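Local coordinates for protein thioesterase (Streptomyces sp. WAC02707, PDB 6VAP) that probably hydrolyses acyl groups from stalled carrier proteins, as an editing type II thioesterase of borrelidin polyketide biosynthesis, at residues A108-E112 with P188-C194; L122-R126 with H232-L236. One frame throughout, in Å; residues are numbered along the deposited sequence.

Overall arrangement
Both contacts belong to one alpha/beta-hydrolase domain and involve consecutive elements of the fold, helix 99-113 and strand 120-124, yet their centres lie about 21 Å apart and they do not touch. Interaction 1 is partly buried, about 16 Å from the centre of the chain, and ties the C-terminal part of helix 99-113 to the loop leading into strand 196-201 through a carboxylate, backbone N-H groups and waters. Interaction 2, about 9 Å from the centre, is buried and smaller: a hydroxyl pair and a methyl over an imidazole bring the end of strand 120-124 against the loop of the presumed catalytic histidine.

Interaction 1 (A108-E112 with P188-C194); sequences ARRFE and PGPKLRC
Glu112 OE2 accepts from two successive backbone N-H groups, Arg193 N at 3.1 Å (N-H...O angle 157°) and Cys194 N at 3.1 Å (148°), while Arg193 N also reaches Glu112 OE1 through the more bent arm of a forked bond. All three bonds use syn lone pairs, so the fork of the carboxylate faces the loop backbone. Glu112 gets there because CG lies anti to its carbonyl carbon (chi1 -64°) and the chain runs extended beyond it. OE1 is further held by a water that also donates to Lys191 O, and Glu112 OE1 sits over one face of the Arg193 guanidinium, 3.5 Å from Arg193 NH1. That ion pair is one of charge alone, since no N-H points at the oxygen; NH1 instead gives a hydrogen bond to a water that bonds to Glu112 O.

Alongside the carboxylate, Leu192 crosses the Glu112 side chain at about a right angle, its CD2 coming 3.6 Å from Glu112 CD and 4.0 Å from Ala108 CB. At the other end of the contact, Arg109 NH2 donates to Arg187 O, just before the loop segment.

A buried carboxylate thus joins the C-terminal part of helix 99-113 to the loop before strand 196-201, and the N-H groups and nearby guanidinium would probably favour its charged form.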
loop_
_atom_site.group_PDB
_atom_site.type_symbol
_atom_site.label_atom_id
_atom_site.label_comp_id
_atom_site.label_asym_id
_atom_site.label_seq_id
_atom_site.Cartn_x
_atom_site.Cartn_y
_atom_site.Cartn_z
ATOM N N ALA A 108 1.418 -9.357 3.205
ATOM C CA ALA A 108 1.767 -10.512 2.388
ATOM C C ALA A 108 2.441 -11.592 3.221
ATOM O O ALA A 108 2.144 -12.784 3.094
ATOM C CB ALA A 108 2.658 -10.081 1.231
ATOM N N ARG A 109 3.367 -11.187 4.076
ATOM C CA ARG A 109 4.020 -12.117 4.976
ATOM C C ARG A 109 3.006 -12.878 5.796
ATOM O O ARG A 109 3.144 -14.091 5.974
ATOM C CB ARG A 109 4.967 -11.355 5.911
ATOM C CG ARG A 109 6.332 -11.072 5.392
ATOM C CD ARG A 109 7.147 -10.264 6.423
ATOM N NE ARG A 109 8.527 -10.726 6.515
ATOM C CZ ARG A 109 9.395 -10.281 7.408
ATOM N NH1 ARG A 109 9.015 -9.376 8.298
ATOM N NH2 ARG A 109 10.633 -10.726 7.386
ATOM N N ARG A 110 1.965 -12.186 6.279
ATOM C CA ARG A 110 0.948 -12.839 7.104
ATOM C C ARG A 110 0.017 -13.754 6.295
ATOM O O ARG A 110 -0.428 -14.796 6.788
ATOM C CB ARG A 110 0.162 -11.752 7.828
ATOM C CG ARG A 110 0.946 -11.095 8.934
ATOM C CD ARG A 110 0.463 -9.679 9.184
ATOM N NE ARG A 110 1.038 -9.117 10.428
ATOM C CZ ARG A 110 2.252 -8.567 10.495
ATOM N NH1 ARG A 110 3.038 -8.538 9.423
ATOM N NH2 ARG A 110 2.693 -8.070 11.633
ATOM N N PHE A 111 -0.320 -13.367 5.069
ATOM C CA PHE A 111 -1.118 -14.237 4.219
ATOM C C PHE A 111 -0.390 -15.541 3.965
ATOM O O PHE A 111 -0.978 -16.616 4.108
ATOM C CB PHE A 111 -1.454 -13.536 2.906
ATOM C CG PHE A 111 -2.635 -12.607 3.002
ATOM C CD1 PHE A 111 -3.923 -13.110 3.183
ATOM C CD2 PHE A 111 -2.472 -11.252 2.861
ATOM C CE1 PHE A 111 -5.010 -12.288 3.255
ATOM C CE2 PHE A 111 -3.570 -10.395 2.917
ATOM C CZ PHE A 111 -4.833 -10.901 3.131
ATOM N N GLU A 112 0.900 -15.457 3.611
ATOM C CA GLU A 112 1.673 -16.647 3.281
ATOM C C GLU A 112 1.854 -17.544 4.493
ATOM O O GLU A 112 1.720 -18.765 4.380
ATOM C CB GLU A 112 3.031 -16.248 2.715
ATOM C CG GLU A 112 2.947 -15.476 1.385
ATOM C CD GLU A 112 4.220 -15.642 0.532
ATOM O OE1 GLU A 112 5.235 -16.200 1.046
ATOM O OE2 GLU A 112 4.188 -15.227 -0.653
ATOM N N PRO A 188 13.811 -9.820 9.993
ATOM C CA PRO A 188 14.001 -10.888 9.001
ATOM C C PRO A 188 13.088 -12.077 9.268
ATOM O O PRO A 188 12.819 -12.441 10.418
ATOM C CB PRO A 188 15.481 -11.262 9.170
ATOM C CG PRO A 188 16.128 -10.055 9.744
ATOM C CD PRO A 188 15.079 -9.399 10.604
ATOM N N GLY A 189 12.623 -12.687 8.183
ATOM C CA GLY A 189 11.794 -13.866 8.241
ATOM C C GLY A 189 11.860 -14.628 6.932
ATOM O O GLY A 189 12.655 -14.316 6.034
ATOM N N PRO A 190 11.020 -15.651 6.794
ATOM C CA PRO A 190 11.007 -16.408 5.535
ATOM C C PRO A 190 10.694 -15.493 4.371
ATOM O O PRO A 190 9.841 -14.610 4.478
ATOM C CB PRO A 190 9.899 -17.442 5.741
ATOM C CG PRO A 190 9.725 -17.532 7.246
ATOM C CD PRO A 190 10.035 -16.150 7.772
ATOM N N LYS A 191 11.419 -15.680 3.268
ATOM C CA LYS A 191 11.137 -14.932 2.051
ATOM C C LYS A 191 9.707 -15.181 1.574
ATOM O O LYS A 191 9.113 -16.222 1.843
ATOM C CB LYS A 191 12.108 -15.327 0.930
ATOM C CG LYS A 191 13.494 -14.675 1.049
ATOM C CD LYS A 191 14.308 -14.964 -0.224
ATOM C CE LYS A 191 15.719 -14.465 -0.097
ATOM N NZ LYS A 191 16.519 -14.754 -1.330
ATOM N N LEU A 192 9.161 -14.236 0.814
ATOM C CA LEU A 192 7.885 -14.501 0.154
ATOM C C LEU A 192 8.074 -15.491 -1.008
ATOM O O LEU A 192 9.182 -15.757 -1.470
ATOM C CB LEU A 192 7.258 -13.186 -0.323
ATOM C CG LEU A 192 6.911 -12.175 0.773
ATOM C CD1 LEU A 192 6.565 -10.821 0.153
ATOM C CD2 LEU A 192 5.763 -12.636 1.658
ATOM N N ARG A 193 7.028 -16.082 -1.536
ATOM C CA ARG A 193 7.077 -16.867 -2.786
ATOM C C ARG A 193 6.222 -16.199 -3.861
ATOM O O ARG A 193 6.376 -16.513 -5.009
ATOM C CB ARG A 193 6.594 -18.296 -2.538
ATOM C CG ARG A 193 7.419 -19.044 -1.504
ATOM C CD ARG A 193 6.772 -20.344 -1.078
ATOM N NE ARG A 193 6.482 -20.298 0.344
ATOM C CZ ARG A 193 5.359 -19.819 0.850
ATOM N NH1 ARG A 193 4.394 -19.433 0.034
ATOM N NH2 ARG A 193 5.196 -19.769 2.154
ATOM N N CYS A 194 5.340 -15.297 -3.492
ATOM C CA CYS A 194 4.455 -14.650 -4.463
ATOM C C CYS A 194 5.281 -13.709 -5.302
ATOM O O CYS A 194 6.191 -13.143 -4.831
ATOM C CB CYS A 194 3.431 -13.722 -3.843
ATOM S SG CYS A 194 4.205 -12.357 -2.960
HETATM O O HOH W 1 10.747 -11.955 5.213
HETATM O O HOH W 2 1.873 -19.850 1.437
HETATM O O HOH W 3 6.447 -16.486 3.289
#

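Interaction 2 (L122-R126 with H232-L236)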
loop_
_atom_site.group_PDB
_atom_site.type_symbol
_atom_site.label_atom_id
_atom_site.label_comp_id
_atom_site.label_asym_id
_atom_site.label_seq_id
_atom_site.Cartn_x
_atom_site.Cartn_y
_atom_site.Cartn_z
ATOM N N LEU A 122 2.379 -5.759 -5.414
ATOM C CA LEU A 122 2.781 -4.561 -6.151
ATOM C C LEU A 122 3.133 -3.472 -5.140
ATOM O O LEU A 122 2.333 -3.139 -4.255
ATOM C CB LEU A 122 1.680 -4.089 -7.097
ATOM C CG LEU A 122 1.389 -5.065 -8.228
ATOM C CD1 LEU A 122 -0.038 -5.635 -8.125
ATOM C CD2 LEU A 122 1.565 -4.365 -9.551
ATOM N N VAL A 123 4.354 -2.962 -5.230
ATOM C CA VAL A 123 4.877 -2.004 -4.264
ATOM C C VAL A 123 5.418 -0.797 -5.013
ATOM O O VAL A 123 6.215 -0.933 -5.941
ATOM C CB VAL A 123 5.977 -2.619 -3.391
ATOM C CG1 VAL A 123 5.327 -3.568 -2.341
ATOM C CG2 VAL A 123 6.909 -3.385 -4.241
ATOM N N SER A 124 4.953 0.378 -4.637
ATOM C CA SER A 124 5.217 1.600 -5.370
ATOM C C SER A 124 5.920 2.570 -4.444
ATOM O O SER A 124 5.451 2.783 -3.328
ATOM C CB SER A 124 3.883 2.210 -5.856
ATOM O OG SER A 124 4.024 3.578 -6.124
ATOM N N ALA A 125 6.990 3.188 -4.933
ATOM C CA ALA A 125 7.670 4.308 -4.317
ATOM C C ALA A 125 8.046 4.003 -2.874
ATOM O O ALA A 125 7.659 4.694 -1.945
ATOM C CB ALA A 125 6.810 5.569 -4.421
ATOM N N ARG A 126 8.801 2.955 -2.681
ATOM C CA ARG A 126 9.208 2.595 -1.321
ATOM C C ARG A 126 10.453 1.712 -1.339
ATOM O O ARG A 126 10.543 0.797 -2.172
ATOM C CB ARG A 126 8.084 1.875 -0.610
ATOM C CG ARG A 126 8.311 1.616 0.835
ATOM C CD ARG A 126 8.227 2.847 1.689
ATOM N NE ARG A 126 8.042 2.529 3.103
ATOM C CZ ARG A 126 8.334 3.331 4.114
ATOM N NH1 ARG A 126 8.753 4.550 3.879
ATOM N NH2 ARG A 126 8.193 2.883 5.357
ATOM N N HIS A 232 7.955 10.957 -6.187
ATOM C CA HIS A 232 7.333 10.047 -5.232
ATOM C C HIS A 232 5.881 9.757 -5.579
ATOM O O HIS A 232 5.375 8.682 -5.256
ATOM C CB HIS A 232 7.400 10.636 -3.824
ATOM C CG HIS A 232 7.184 9.627 -2.741
ATOM N ND1 HIS A 232 8.078 8.608 -2.475
ATOM C CD2 HIS A 232 6.173 9.486 -1.852
ATOM C CE1 HIS A 232 7.634 7.895 -1.455
ATOM N NE2 HIS A 232 6.476 8.402 -1.064
ATOM N N PHE A 233 5.183 10.715 -6.183
ATOM C CA PHE A 233 3.819 10.525 -6.671
ATOM C C PHE A 233 3.727 10.509 -8.199
ATOM O O PHE A 233 2.796 11.070 -8.810
ATOM C CB PHE A 233 2.913 11.577 -6.062
ATOM C CG PHE A 233 2.564 11.270 -4.613
ATOM C CD1 PHE A 233 3.433 11.600 -3.601
ATOM C CD2 PHE A 233 1.392 10.626 -4.293
ATOM C CE1 PHE A 233 3.121 11.324 -2.267
ATOM C CE2 PHE A 233 1.059 10.340 -2.976
ATOM C CZ PHE A 233 1.937 10.707 -1.955
ATOM N N TYR A 234 4.742 9.885 -8.817
ATOM C CA TYR A 234 4.674 9.583 -10.244
ATOM C C TYR A 234 3.334 8.961 -10.632
ATOM O O TYR A 234 2.839 9.179 -11.734
ATOM C CB TYR A 234 5.813 8.633 -10.625
ATOM C CG TYR A 234 5.491 7.229 -10.156
ATOM C CD1 TYR A 234 5.680 6.865 -8.843
ATOM C CD2 TYR A 234 4.942 6.287 -11.028
ATOM C CE1 TYR A 234 5.339 5.577 -8.397
ATOM C CE2 TYR A 234 4.588 5.029 -10.591
ATOM C CZ TYR A 234 4.780 4.689 -9.278
ATOM O OH TYR A 234 4.442 3.450 -8.868
ATOM N N LEU A 235 2.734 8.172 -9.766
ATOM C CA LEU A 235 1.612 7.347 -10.191
ATOM C C LEU A 235 0.385 8.165 -10.564
ATOM O O LEU A 235 -0.507 7.656 -11.255
ATOM C CB LEU A 235 1.269 6.352 -9.061
ATOM C CG LEU A 235 0.484 6.864 -7.857
ATOM C CD1 LEU A 235 0.180 5.630 -6.936
ATOM C CD2 LEU A 235 1.222 7.883 -7.055
ATOM N N LEU A 236 0.312 9.419 -10.116
ATOM C CA LEU A 236 -0.811 10.262 -10.525
ATOM C C LEU A 236 -0.739 10.592 -12.008
ATOM O O LEU A 236 -1.765 10.759 -12.663
ATOM C CB LEU A 236 -0.838 11.547 -9.707
ATOM C CG LEU A 236 -0.834 11.323 -8.181
ATOM C CD1 LEU A 236 -0.969 12.649 -7.449
ATOM C CD2 LEU A 236 -1.960 10.398 -7.753
#
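Ser124 OG and Tyr234 OH are hydrogen-bonded at 2.8 Å, and either hydroxyl could be the donor. The serine oxygen comes in at the edge of the phenol ring, near its plane, and the same oxygen is also bonded to His97 ND1, so two partners fix its position. With OG anti to the backbone N (chi1 158°), the hydroxyl is swung across toward the tyrosine.

One residue on, Ala125 packs its methyl over a face of the His232 imidazole: CB lies 4.1 Å from the ring centroid and 26° off the ring normal, which meets the geometry of a CH-pi contact. Ala125 CB also lies at the edge of the Tyr234 ring, 4.2 Å from Tyr234 CE1. Ala125 O approaches His232 CE1 to 3.2 Å; this carbonyl oxygen is buried and has no hydrogen-bonding partner in the model. Positive phi and psi at Ala125, in the left-handed region, mark where the chain turns out of the strand.

The close part of the contact is therefore the hydroxyl pair and the methyl against the imidazole. Leu235 is buried but touches marginally, its CD1 4.4 Å from Ser124 OG, whereas partly exposed His232 marks the solvent side. The imidazole is bonded through NE2 to Ser98 OG and through ND1 to Asp204 OD2, consistent with the Ser-His-Asp triad of alpha/beta hydrolases, with Ser98 on what appears to be the nucleophile elbow (Gly96, Ser98, Gly100).

In the fold, strand 120-124 pairs with strands 92-97 and 196-201 on its two sides, while Tyr234 stacks on Phe228 of strand 223-228 and, like Leu235, rests on Ile242 of helix 239-250.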